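SusD superfamily protein (Bacteroides vulgatus, PDB 3MYV) probably binds saccharides at the bacterial outer membrane, like other SusD-type proteins. Local coordinates at residues 116-121 with 168-173; 207-212 with 338-343; 216-221 with 357-362; 345-350 with 401-406. All coordinates share one frame; numbering follows the deposited sequence. Where two conformers were deposited one is given.

Interaction 1: 116-121 with 168-173; sequences VIALCQ and IETLEE
In the TPR-related helical scaffold of this SusD family protein, helices 103-128 and 160-177 pack where Ala-118 meets Thr-170 and Leu-171. Ala-118 is the residue of 116-121 at the closest approach, and the backbones come near: the CA atoms of Ala-118 and Leu-171 are 6.3 Å apart. No hydrogen bond crosses between the segments, and the contact is held by methyl groups in the buried interior. The alanine is central to it: its CB points toward the other helix and makes the close side-chain contacts of 116-121. Leu-171 sets its CG roughly anti to the backbone N (chi1 -153°), which brings its isopropyl end round from the flank of its helix to the alanine, and CD2 of Leu-171 ends 4.2 Å from CB of Ala-118. Leu-171 also touches Ile-199, which joins the pair to helix 189-202. Thr-170 splits its two branches by chemistry. With chi1 at -63°, OG1 is turned back to hydrogen-bond the O of Phe-166 one turn earlier, so the buried hydroxyl is satisfied within its own helix and the methyl is the branch that faces across. Next to the alanine, Ile-117 packs on Leu-83, Ala-86 and Leu-90 of helix 77-94, so helix 103-128 touches that helix as well. The contact on the threonine side comes down to CG2 of Thr-170, 4.3 Å from CB of Ala-118.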
loop_
_atom_site.group_PDB
_atom_site.type_symbol
_atom_site.label_atom_id
_atom_site.label_comp_id
_atom_site.label_asym_id
_atom_site.label_seq_id
_atom_site.Cartn_x
_atom_site.Cartn_y
_atom_site.Cartn_z
ATOM N N VAL A 116 -12.250 1.211 -6.054
ATOM C CA VAL A 116 -12.017 -0.099 -5.414
ATOM C C VAL A 116 -11.467 -1.129 -6.417
ATOM O O VAL A 116 -10.455 -1.792 -6.169
ATOM C CB VAL A 116 -13.275 -0.609 -4.665
ATOM C CG1 VAL A 116 -13.032 -2.024 -4.102
ATOM C CG2 VAL A 116 -13.672 0.377 -3.505
ATOM N N ILE A 117 -12.078 -1.200 -7.590
ATOM C CA ILE A 117 -11.625 -2.115 -8.640
ATOM C C ILE A 117 -10.188 -1.823 -9.053
ATOM O O ILE A 117 -9.358 -2.718 -9.157
ATOM C CB ILE A 117 -12.595 -2.045 -9.861
ATOM C CG1 ILE A 117 -13.914 -2.739 -9.492
ATOM C CG2 ILE A 117 -11.932 -2.612 -11.142
ATOM C CD1 ILE A 117 -15.121 -2.428 -10.457
ATOM N N ALA A 118 -9.881 -0.544 -9.231
ATOM C CA ALA A 118 -8.545 -0.132 -9.602
ATOM C C ALA A 118 -7.515 -0.506 -8.515
ATOM O O ALA A 118 -6.472 -1.019 -8.824
ATOM C CB ALA A 118 -8.518 1.405 -9.891
ATOM N N LEU A 119 -7.828 -0.273 -7.243
ATOM C CA LEU A 119 -6.912 -0.646 -6.165
ATOM C C LEU A 119 -6.640 -2.158 -6.113
ATOM O O LEU A 119 -5.474 -2.595 -6.064
ATOM C CB LEU A 119 -7.476 -0.164 -4.824
ATOM C CG LEU A 119 -6.634 -0.453 -3.588
ATOM C CD1 LEU A 119 -5.206 0.078 -3.788
ATOM C CD2 LEU A 119 -7.291 0.187 -2.362
ATOM N N CYS A 120 -7.709 -2.950 -6.188
ATOM C CA CYS A 120 -7.591 -4.398 -6.157
ATOM C C CYS A 120 -6.743 -4.888 -7.324
ATOM O O CYS A 120 -5.799 -5.677 -7.153
ATOM C CB CYS A 120 -8.966 -5.041 -6.241
ATOM S SG CYS A 120 -9.921 -4.870 -4.714
ATOM N N GLN A 121 -7.068 -4.427 -8.520
ATOM C CA GLN A 121 -6.297 -4.889 -9.686
ATOM C C GLN A 121 -4.847 -4.443 -9.607
ATOM O O GLN A 121 -3.920 -5.181 -10.028
ATOM C CB GLN A 121 -6.960 -4.455 -10.984
ATOM C CG GLN A 121 -6.365 -5.205 -12.218
ATOM C CD GLN A 121 -6.813 -6.661 -12.283
ATOM O OE1 GLN A 121 -8.021 -6.938 -12.324
ATOM N NE2 GLN A 121 -5.839 -7.598 -12.379
ATOM N N ILE A 168 -5.471 2.741 -14.918
ATOM C CA ILE A 168 -5.354 4.202 -15.030
ATOM C C ILE A 168 -6.627 4.836 -15.622
ATOM O O ILE A 168 -7.159 5.822 -15.084
ATOM C CB ILE A 168 -4.078 4.600 -15.800
ATOM C CG1 ILE A 168 -2.836 4.309 -14.914
ATOM C CG2 ILE A 168 -4.144 6.092 -16.204
ATOM C CD1 ILE A 168 -1.513 4.142 -15.688
ATOM N N GLU A 169 -7.144 4.242 -16.691
ATOM C CA GLU A 169 -8.375 4.714 -17.344
ATOM C C GLU A 169 -9.547 4.663 -16.378
ATOM O O GLU A 169 -10.380 5.568 -16.343
ATOM C CB GLU A 169 -8.720 3.864 -18.563
ATOM C CG GLU A 169 -8.134 4.339 -19.858
ATOM C CD GLU A 169 -8.543 3.463 -21.056
ATOM O OE1 GLU A 169 -9.682 2.917 -21.071
ATOM O OE2 GLU A 169 -7.701 3.319 -21.974
ATOM N N THR A 170 -9.619 3.574 -15.631
ATOM C CA THR A 170 -10.660 3.391 -14.633
ATOM C C THR A 170 -10.610 4.465 -13.548
ATOM O O THR A 170 -11.624 5.080 -13.208
ATOM C CB THR A 170 -10.539 2.005 -14.009
ATOM O OG1 THR A 170 -10.752 1.042 -15.029
ATOM C CG2 THR A 170 -11.567 1.821 -12.912
ATOM N N LEU A 171 -9.421 4.701 -13.012
ATOM C CA LEU A 171 -9.269 5.659 -11.939
ATOM C C LEU A 171 -9.418 7.105 -12.447
ATOM O O LEU A 171 -10.036 7.910 -11.772
ATOM C CB LEU A 171 -7.938 5.389 -11.226
ATOM C CG LEU A 171 -7.704 5.750 -9.775
ATOM C CD1 LEU A 171 -8.877 5.487 -8.854
ATOM C CD2 LEU A 171 -6.422 5.007 -9.372
ATOM N N GLU A 172 -8.936 7.422 -13.658
ATOM C CA GLU A 172 -9.144 8.753 -14.231
ATOM C C GLU A 172 -10.655 9.040 -14.344
ATOM O O GLU A 172 -11.117 10.113 -13.957
ATOM C CB GLU A 172 -8.435 8.901 -15.598
ATOM C CG GLU A 172 -6.919 8.889 -15.479
ATOM C CD GLU A 172 -6.210 8.817 -16.834
ATOM O OE1 GLU A 172 -6.826 8.370 -17.821
ATOM O OE2 GLU A 172 -5.023 9.192 -16.905
ATOM N N GLU A 173 -11.428 8.058 -14.806
ATOM C CA GLU A 173 -12.875 8.226 -14.863
ATOM C C GLU A 173 -13.519 8.304 -13.465
ATOM O O GLU A 173 -14.382 9.166 -13.226
ATOM C CB GLU A 173 -13.524 7.153 -15.733
ATOM C CG GLU A 173 -15.002 7.363 -15.875
ATOM C CD GLU A 173 -15.707 6.328 -16.721
ATOM O OE1 GLU A 173 -15.028 5.479 -17.357
ATOM O OE2 GLU A 173 -16.955 6.380 -16.734
#

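Interaction 2: 207-212 with 338-343; sequences RKAFDL and YLIAAE
Ala-209 and Phe-210 carry helix 206-223 against Ile-340 and Ala-341 of helix 334-348, a buried piece of helix packing within the SusD family's helical scaffold, with no hydrogen bond between the segments. Arg-207, first in the segment, does not reach across; in one of its two conformers its NH1 makes a salt bridge to OD1 of Asp-211, one turn on. Ala-209 comes next, with CB directed at the second helix and 4.1 Å from CG2 of Ile-340, methyl against methyl. At Phe-210 the backbones are nearest, its CA only 4.8 Å from CA of Ala-341, a spacing that small residues such as Ala-341 allow. The phenylalanine has CG anti to the backbone N (chi1 176°), and this carries the ring from the flank of its own helix toward the neighbouring one. The ring meets that helix by its edge: CD1 of Phe-210 lies 3.5 Å from O of Ala-341, close to the ring plane, so the slightly positive rim faces a carbonyl oxygen. CB of Ala-341 is a looser neighbour, 4.3 Å from the same CD1 of Phe-210. Asp-211 then sets its OD1 at the ring's edge too, also in plane. Further along helix 206-223, Ala-213 continues the row against Ile-340 and Ala-341. Around the pair, helix 350-367 brings Gln-355 to Phe-210 and Tyr-359 to Ala-341, while helix 380-391 lays Arg-387 against Ile-340.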
loop_
_atom_site.group_PDB
_atom_site.type_symbol
_atom_site.label_atom_id
_atom_site.label_comp_id
_atom_site.label_asym_id
_atom_site.label_seq_id
_atom_site.Cartn_x
_atom_site.Cartn_y
_atom_site.Cartn_z
ATOM N N ARG A 207 5.612 12.940 -15.450
ATOM C CA ARG A 207 4.950 14.230 -15.615
ATOM C C ARG A 207 3.527 14.192 -15.051
ATOM O O ARG A 207 3.111 15.088 -14.294
ATOM C CB ARG A 207 4.962 14.630 -17.098
ATOM C CG ARG A 207 4.206 15.890 -17.458
ATOM C CD ARG A 207 4.528 17.062 -16.566
ATOM N NE ARG A 207 5.935 17.438 -16.583
ATOM C CZ ARG A 207 6.423 18.472 -15.899
ATOM N NH1 ARG A 207 5.609 19.226 -15.154
ATOM N NH2 ARG A 207 7.724 18.753 -15.957
ATOM N N LYS A 208 2.776 13.151 -15.409
ATOM C CA LYS A 208 1.414 12.989 -14.895
ATOM C C LYS A 208 1.414 12.857 -13.370
ATOM O O LYS A 208 0.588 13.489 -12.700
ATOM C CB LYS A 208 0.698 11.790 -15.539
ATOM C CG LYS A 208 0.556 11.933 -17.076
ATOM C CD LYS A 208 -0.394 10.871 -17.633
ATOM C CE LYS A 208 -0.480 10.899 -19.156
ATOM N NZ LYS A 208 -1.206 9.684 -19.663
ATOM N N ALA A 209 2.335 12.056 -12.832
ATOM C CA ALA A 209 2.457 11.880 -11.372
ATOM C C ALA A 209 2.774 13.188 -10.666
ATOM O O ALA A 209 2.120 13.554 -9.674
ATOM C CB ALA A 209 3.513 10.809 -11.019
ATOM N N PHE A 210 3.750 13.926 -11.189
ATOM C CA PHE A 210 4.110 15.222 -10.579
ATOM C C PHE A 210 2.929 16.184 -10.637
ATOM O O PHE A 210 2.527 16.753 -9.623
ATOM C CB PHE A 210 5.341 15.846 -11.240
ATOM C CG PHE A 210 5.660 17.192 -10.696
ATOM C CD1 PHE A 210 6.360 17.317 -9.508
ATOM C CD2 PHE A 210 5.151 18.335 -11.292
ATOM C CE1 PHE A 210 6.591 18.568 -8.953
ATOM C CE2 PHE A 210 5.363 19.584 -10.726
ATOM C CZ PHE A 210 6.091 19.694 -9.567
ATOM N N ASP A 211 2.336 16.341 -11.817
ATOM C CA ASP A 211 1.309 17.365 -11.987
ATOM C C ASP A 211 0.098 17.076 -11.088
ATOM O O ASP A 211 -0.479 17.993 -10.500
ATOM C CB ASP A 211 0.845 17.452 -13.432
ATOM C CG ASP A 211 1.864 18.059 -14.366
ATOM O OD1 ASP A 211 2.819 18.697 -13.909
ATOM O OD2 ASP A 211 1.674 17.892 -15.590
ATOM N N LEU A 212 -0.285 15.802 -10.990
ATOM C CA LEU A 212 -1.407 15.407 -10.144
ATOM C C LEU A 212 -1.062 15.573 -8.673
ATOM O O LEU A 212 -1.875 16.106 -7.889
ATOM C CB LEU A 212 -1.848 13.959 -10.436
ATOM C CG LEU A 212 -3.047 13.440 -9.610
ATOM C CD1 LEU A 212 -4.243 14.401 -9.635
ATOM C CD2 LEU A 212 -3.496 12.076 -10.105
ATOM N N TYR A 338 3.391 14.100 -1.120
ATOM C CA TYR A 338 4.598 14.932 -1.104
ATOM C C TYR A 338 5.797 14.145 -1.652
ATOM O O TYR A 338 6.555 14.645 -2.479
ATOM C CB TYR A 338 4.889 15.451 0.309
ATOM C CG TYR A 338 4.080 16.682 0.707
ATOM C CD1 TYR A 338 2.725 16.594 1.039
ATOM C CD2 TYR A 338 4.676 17.932 0.778
ATOM C CE1 TYR A 338 1.994 17.735 1.416
ATOM C CE2 TYR A 338 3.957 19.070 1.134
ATOM C CZ TYR A 338 2.621 18.967 1.446
ATOM O OH TYR A 338 1.912 20.087 1.820
ATOM N N LEU A 339 5.962 12.909 -1.192
ATOM C CA LEU A 339 7.074 12.074 -1.675
ATOM C C LEU A 339 6.908 11.663 -3.137
ATOM O O LEU A 339 7.914 11.561 -3.832
ATOM C CB LEU A 339 7.296 10.863 -0.772
ATOM C CG LEU A 339 7.768 11.237 0.628
ATOM C CD1 LEU A 339 7.672 10.056 1.571
ATOM C CD2 LEU A 339 9.185 11.820 0.624
ATOM N N ILE A 340 5.670 11.452 -3.615
ATOM C CA ILE A 340 5.446 11.197 -5.058
ATOM C C ILE A 340 5.879 12.429 -5.896
ATOM O O ILE A 340 6.593 12.309 -6.898
ATOM C CB ILE A 340 3.962 10.830 -5.354
ATOM C CG1 ILE A 340 3.603 9.471 -4.699
ATOM C CG2 ILE A 340 3.701 10.881 -6.896
ATOM C CD1 ILE A 340 2.102 9.134 -4.651
ATOM N N ALA A 341 5.455 13.611 -5.485
ATOM C CA ALA A 341 5.891 14.826 -6.181
ATOM C C ALA A 341 7.433 14.966 -6.166
ATOM O O ALA A 341 8.053 15.315 -7.187
ATOM C CB ALA A 341 5.242 16.064 -5.548
ATOM N N ALA A 342 8.036 14.682 -5.011
ATOM C CA ALA A 342 9.490 14.751 -4.844
ATOM C C ALA A 342 10.189 13.761 -5.752
ATOM O O ALA A 342 11.191 14.109 -6.402
ATOM C CB ALA A 342 9.897 14.512 -3.341
ATOM N N GLU A 343 9.675 12.535 -5.816
ATOM C CA GLU A 343 10.326 11.506 -6.658
ATOM C C GLU A 343 10.196 11.805 -8.158
ATOM O O GLU A 343 11.168 11.727 -8.928
ATOM C CB GLU A 343 9.799 10.118 -6.318
ATOM C CG GLU A 343 10.501 9.039 -7.065
ATOM C CD GLU A 343 10.034 7.635 -6.750
ATOM O OE1 GLU A 343 9.438 7.398 -5.695
ATOM O OE2 GLU A 343 10.278 6.738 -7.588
#

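Interaction 3: 216-221 with 357-362; sequences LIKDAD and LGYLNE
Ile-217 of helix 206-223 and Tyr-359 of helix 350-367 meet in a CH-pi contact that bridges two helices of the SusD family's helical scaffold. The backbones stand well apart, 9.4 Å between the CA atoms of Ile-217 and Tyr-359, and the two side chains fill the distance from opposite directions. The tight part is the ring face. CD1 of Ile-217 sits over its centre, 3.8 Å from the centroid of Tyr-359 and only 9° off the ring normal. With CG2 of the isoleucine anti to the backbone N and CG1 beside it (chi1 -68°), both branches reach the ring, and CG2 of Ile-217 comes within 3.8 Å of CE1 of Tyr-359. Tyr-338 of helix 334-348 also packs on this tyrosine, the two ring planes almost perpendicular at about 85°. Toward solvent the contact thins out, and polar groups take over. The hydroxyl of Tyr-359 is hydrogen-bonded to OD1 of Asp-214, and the other carboxylate oxygen, OD2, holds the ammonium of the exposed Lys-218 in a salt bridge. Asp-214 therefore ties the phenol and the lysine to one point on helix 206-223. Putting an alanine at Tyr-359 would probably open a gap over CD1 of Ile-217 and leave Asp-214 OD1 without its phenol partner. On the loose side Lys-218 approaches with its aliphatic chain, its CG 4.3 Å from OH of Tyr-359.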
loop_
_atom_site.group_PDB
_atom_site.type_symbol
_atom_site.label_atom_id
_atom_site.label_comp_id
_atom_site.label_asym_id
_atom_site.label_seq_id
_atom_site.Cartn_x
_atom_site.Cartn_y
_atom_site.Cartn_z
ATOM N N LEU A 216 -2.970 18.108 -6.141
ATOM C CA LEU A 216 -3.650 17.509 -4.994
ATOM C C LEU A 216 -3.175 18.172 -3.704
ATOM O O LEU A 216 -3.982 18.457 -2.798
ATOM C CB LEU A 216 -3.383 15.976 -4.975
ATOM C CG LEU A 216 -4.029 15.133 -3.872
ATOM C CD1 LEU A 216 -5.523 15.318 -3.872
ATOM C CD2 LEU A 216 -3.678 13.621 -4.040
ATOM N N ILE A 217 -1.870 18.413 -3.598
ATOM C CA ILE A 217 -1.316 19.112 -2.432
ATOM C C ILE A 217 -1.864 20.532 -2.360
ATOM O O ILE A 217 -2.268 21.004 -1.284
ATOM C CB ILE A 217 0.220 19.143 -2.465
ATOM C CG1 ILE A 217 0.799 17.729 -2.261
ATOM C CG2 ILE A 217 0.779 20.051 -1.411
ATOM C CD1 ILE A 217 2.238 17.623 -2.726
ATOM N N LYS A 218 -1.909 21.203 -3.516
ATOM C CA LYS A 218 -2.436 22.557 -3.565
ATOM C C LYS A 218 -3.906 22.591 -3.150
ATOM O O LYS A 218 -4.308 23.472 -2.362
ATOM C CB LYS A 218 -2.247 23.166 -4.940
ATOM C CG LYS A 218 -0.801 23.514 -5.257
ATOM C CD LYS A 218 -0.631 23.849 -6.704
ATOM C CE LYS A 218 0.703 24.494 -6.985
ATOM N NZ LYS A 218 0.927 24.443 -8.479
ATOM N N ASP A 219 -4.685 21.620 -3.643
ATOM C CA ASP A 219 -6.107 21.534 -3.310
ATOM C C ASP A 219 -6.328 21.231 -1.820
ATOM O O ASP A 219 -7.226 21.804 -1.200
ATOM C CB ASP A 219 -6.833 20.489 -4.164
ATOM C CG ASP A 219 -6.849 20.833 -5.646
ATOM O OD1 ASP A 219 -6.561 22.009 -6.020
ATOM O OD2 ASP A 219 -7.116 19.907 -6.448
ATOM N N ALA A 220 -5.543 20.323 -1.244
ATOM C CA ALA A 220 -5.590 20.095 0.223
ATOM C C ALA A 220 -5.362 21.389 1.020
ATOM O O ALA A 220 -6.046 21.659 2.026
ATOM C CB ALA A 220 -4.567 19.045 0.637
ATOM N N ASP A 221 -4.385 22.167 0.574
ATOM C CA ASP A 221 -4.040 23.424 1.230
ATOM C C ASP A 221 -5.122 24.488 1.073
ATOM O O ASP A 221 -5.481 25.155 2.043
ATOM C CB ASP A 221 -2.712 23.937 0.690
ATOM C CG ASP A 221 -1.561 23.099 1.155
ATOM O OD1 ASP A 221 -1.744 22.401 2.178
ATOM O OD2 ASP A 221 -0.495 23.120 0.511
ATOM N N LEU A 357 11.775 19.442 -4.936
ATOM C CA LEU A 357 12.717 19.644 -3.833
ATOM C C LEU A 357 12.023 20.374 -2.677
ATOM O O LEU A 357 12.274 20.084 -1.516
ATOM C CB LEU A 357 13.918 20.445 -4.311
ATOM C CG LEU A 357 15.084 20.658 -3.332
ATOM C CD1 LEU A 357 15.518 19.312 -2.709
ATOM C CD2 LEU A 357 16.237 21.356 -4.037
ATOM N N GLY A 358 11.169 21.338 -3.011
ATOM C CA GLY A 358 10.398 22.076 -2.009
ATOM C C GLY A 358 9.531 21.105 -1.203
ATOM O O GLY A 358 9.518 21.121 0.037
ATOM N N TYR A 359 8.838 20.229 -1.908
ATOM C CA TYR A 359 8.016 19.210 -1.254
ATOM C C TYR A 359 8.836 18.209 -0.433
ATOM O O TYR A 359 8.432 17.828 0.681
ATOM C CB TYR A 359 7.140 18.500 -2.285
ATOM C CG TYR A 359 6.062 19.366 -2.879
ATOM C CD1 TYR A 359 5.242 20.151 -2.070
ATOM C CD2 TYR A 359 5.808 19.364 -4.239
ATOM C CE1 TYR A 359 4.249 20.925 -2.614
ATOM C CE2 TYR A 359 4.828 20.126 -4.785
ATOM C CZ TYR A 359 4.028 20.896 -3.981
ATOM O OH TYR A 359 3.019 21.665 -4.525
ATOM N N LEU A 360 9.989 17.796 -0.966
ATOM C CA LEU A 360 10.868 16.891 -0.243
ATOM C C LEU A 360 11.239 17.545 1.082
ATOM O O LEU A 360 11.108 16.911 2.103
ATOM C CB LEU A 360 12.109 16.532 -1.060
ATOM C CG LEU A 360 13.121 15.607 -0.356
ATOM C CD1 LEU A 360 12.437 14.213 0.001
ATOM C CD2 LEU A 360 14.358 15.482 -1.171
ATOM N N ASN A 361 11.664 18.819 1.047
ATOM C CA ASN A 361 12.081 19.538 2.251
ATOM C C ASN A 361 10.979 19.691 3.262
ATOM O O ASN A 361 11.226 19.669 4.465
ATOM C CB ASN A 361 12.705 20.903 1.940
ATOM C CG ASN A 361 14.177 20.782 1.642
ATOM O OD1 ASN A 361 14.994 20.754 2.563
ATOM N ND2 ASN A 361 14.530 20.644 0.358
ATOM N N GLU A 362 9.752 19.861 2.792
ATOM C CA GLU A 362 8.634 19.926 3.739
ATOM C C GLU A 362 8.563 18.690 4.616
ATOM O O GLU A 362 8.317 18.792 5.837
ATOM C CB GLU A 362 7.323 20.093 3.017
ATOM C CG GLU A 362 6.233 20.567 3.934
ATOM C CD GLU A 362 6.232 22.063 4.094
ATOM O OE1 GLU A 362 6.321 22.748 3.053
ATOM O OE2 GLU A 362 6.109 22.543 5.247
#

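Interaction 4: 345-350 with 401-406; sequences GCKLGG and LLRNGK. With EDO (1,2-ethanediol), chain K.
Lys-347, in the last turn of helix 334-348, reaches across 10.9 Å between CA atoms to Asn-404, at the C-terminal end of helix 397-403, which a Schellman motif closes: Gly-405 (phi 65°) is its C-prime residue, with Lys-406 N bonded to Leu-401 O and Gly-405 N to Leu-402 O. The lysine chain is extended beyond CG, which carries its ammonium the whole way. There NZ of Lys-347 hydrogen-bonds OD1 of Asn-404 at 2.9 Å, the donor tilted 15° from the carbonyl plane and the C=O...N angle 136°. The amide's other end lies over one face of the Arg-403 guanidinium, ND2 of Asn-404 being 3.3 Å above that plane and offset toward its rim; ND2 donates to Asp-400 O and Glu-343 OE2. Glu-343 makes sense of the gathered charges: its OE2 pairs with both cations, NZ of Lys-347 lying 4.1 Å from NH1 of Arg-403, and probably eases their closeness. Arg-403 has its second salt bridge to Asp-400. A leucine in place of Asn-404 would probably leave the lysine ammonium without its carbonyl acceptor, and Asp-400 O and Glu-343 OE2 without their amide donor. One water adds a second crossing, accepting from NZ of Lys-347 at 3.1 Å and donating to O of Arg-403 at 3.0 Å.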
loop_
_atom_site.group_PDB
_atom_site.type_symbol
_atom_site.label_atom_id
_atom_site.label_comp_id
_atom_site.label_asym_id
_atom_site.label_seq_id
_atom_site.Cartn_x
_atom_site.Cartn_y
_atom_site.Cartn_z
ATOM N N GLY A 345 9.441 14.691 -9.560
ATOM C CA GLY A 345 10.183 15.946 -9.829
ATOM C C GLY A 345 11.675 15.690 -10.030
ATOM O O GLY A 345 12.298 16.215 -10.939
ATOM N N CYS A 346 12.235 14.847 -9.169
ATOM C CA CYS A 346 13.621 14.480 -9.285
ATOM C C CYS A 346 13.871 13.797 -10.639
ATOM O O CYS A 346 14.807 14.144 -11.343
ATOM C CB CYS A 346 13.991 13.581 -8.117
ATOM S SG CYS A 346 15.736 13.210 -8.045
ATOM N N LYS A 347 12.994 12.873 -11.036
ATOM C CA LYS A 347 13.144 12.199 -12.321
ATOM C C LYS A 347 12.953 13.106 -13.525
ATOM O O LYS A 347 13.538 12.875 -14.571
ATOM C CB LYS A 347 12.209 11.001 -12.409
ATOM C CG LYS A 347 12.574 9.892 -11.429
ATOM C CD LYS A 347 11.532 8.769 -11.410
ATOM C CE LYS A 347 12.035 7.507 -10.739
ATOM N NZ LYS A 347 10.916 6.557 -10.389
ATOM N N LEU A 348 12.117 14.126 -13.386
ATOM C CA LEU A 348 11.854 15.061 -14.485
ATOM C C LEU A 348 12.916 16.140 -14.708
ATOM O O LEU A 348 13.094 16.612 -15.826
ATOM C CB LEU A 348 10.493 15.739 -14.273
ATOM C CG LEU A 348 9.278 14.845 -14.501
ATOM C CD1 LEU A 348 8.044 15.442 -13.829
ATOM C CD2 LEU A 348 9.061 14.632 -16.003
ATOM N N GLY A 349 13.597 16.569 -13.654
ATOM C CA GLY A 349 14.439 17.760 -13.733
ATOM C C GLY A 349 13.679 19.053 -13.949
ATOM O O GLY A 349 12.446 19.105 -13.813
ATOM N N GLY A 350 14.418 20.115 -14.279
ATOM C CA GLY A 350 13.802 21.408 -14.545
ATOM C C GLY A 350 12.986 21.970 -13.400
ATOM O O GLY A 350 13.312 21.768 -12.222
ATOM N N LEU A 401 11.747 0.113 -3.772
ATOM C CA LEU A 401 13.088 -0.245 -4.202
ATOM C C LEU A 401 13.022 -1.011 -5.526
ATOM O O LEU A 401 13.751 -0.690 -6.501
ATOM C CB LEU A 401 13.815 -1.036 -3.121
ATOM C CG LEU A 401 14.296 -0.179 -1.938
ATOM C CD1 LEU A 401 14.758 -1.062 -0.794
ATOM C CD2 LEU A 401 15.420 0.805 -2.369
ATOM N N LEU A 402 12.125 -1.990 -5.596
ATOM C CA LEU A 402 12.134 -2.883 -6.760
ATOM C C LEU A 402 11.700 -2.143 -8.029
ATOM O O LEU A 402 12.302 -2.344 -9.067
ATOM C CB LEU A 402 11.314 -4.156 -6.531
ATOM C CG LEU A 402 12.201 -5.376 -6.785
ATOM C CD1 LEU A 402 13.430 -5.300 -5.909
ATOM C CD2 LEU A 402 11.487 -6.698 -6.569
ATOM N N ARG A 403 10.704 -1.254 -7.942
ATOM C CA ARG A 403 10.222 -0.537 -9.141
ATOM C C ARG A 403 11.234 0.470 -9.663
ATOM O O ARG A 403 11.141 0.894 -10.810
ATOM C CB ARG A 403 8.862 0.159 -8.897
ATOM C CG ARG A 403 8.924 1.399 -7.978
ATOM C CD ARG A 403 7.525 1.927 -7.639
ATOM N NE ARG A 403 7.611 2.852 -6.528
ATOM C CZ ARG A 403 8.119 4.083 -6.604
ATOM N NH1 ARG A 403 8.532 4.589 -7.762
ATOM N NH2 ARG A 403 8.180 4.821 -5.517
ATOM N N ASN A 404 12.194 0.869 -8.819
ATOM C CA ASN A 404 13.290 1.705 -9.268
ATOM C C ASN A 404 14.541 0.922 -9.652
ATOM O O ASN A 404 15.618 1.484 -9.741
ATOM C CB ASN A 404 13.636 2.715 -8.187
ATOM C CG ASN A 404 12.711 3.894 -8.220
ATOM O OD1 ASN A 404 12.739 4.659 -9.177
ATOM N ND2 ASN A 404 11.847 4.017 -7.217
ATOM N N GLY A 405 14.385 -0.384 -9.837
ATOM C CA GLY A 405 15.482 -1.225 -10.260
ATOM C C GLY A 405 16.620 -1.329 -9.261
ATOM O O GLY A 405 17.760 -1.622 -9.646
ATOM N N LYS A 406 16.321 -1.154 -7.976
ATOM C CA LYS A 406 17.351 -1.265 -6.940
ATOM C C LYS A 406 17.532 -2.695 -6.447
ATOM O O LYS A 406 16.629 -3.522 -6.569
ATOM C CB LYS A 406 17.035 -0.365 -5.746
ATOM C CG LYS A 406 16.802 1.113 -6.085
ATOM C CD LYS A 406 18.071 1.782 -6.643
ATOM C CE LYS A 406 17.822 3.243 -6.934
ATOM N NZ LYS A 406 19.101 3.914 -7.388
HETATM C C1 EDO K . 17.606 16.690 -9.536
HETATM O O1 EDO K . 17.904 17.937 -10.175
HETATM C C2 EDO K . 17.487 15.591 -10.582
HETATM O O2 EDO K . 16.625 16.062 -11.620
HETATM O O HOH W 1 10.587 3.694 -11.646
#

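How the interactions relate
Interactions 1 and 2 are buried and apolar, built on small residues that let helices come close; interactions 3 and 4 are partly buried and bring in polar groups. Interaction 1 stands apart, joining earlier helices, its centre about 18 Å from that of interaction 2. The other three share elements: interactions 2 and 3 both use helix 206-223, and 2 and 4 both use helix 334-348. Tyr-338 and Ala-341 of interaction 2 pack on Tyr-359 of interaction 3, so the two contacts touch through side-chain packing. Glu-343, at the end of 338-343, carries interaction 2 into the charged network of interaction 4, where long polar side chains replace methyl contacts.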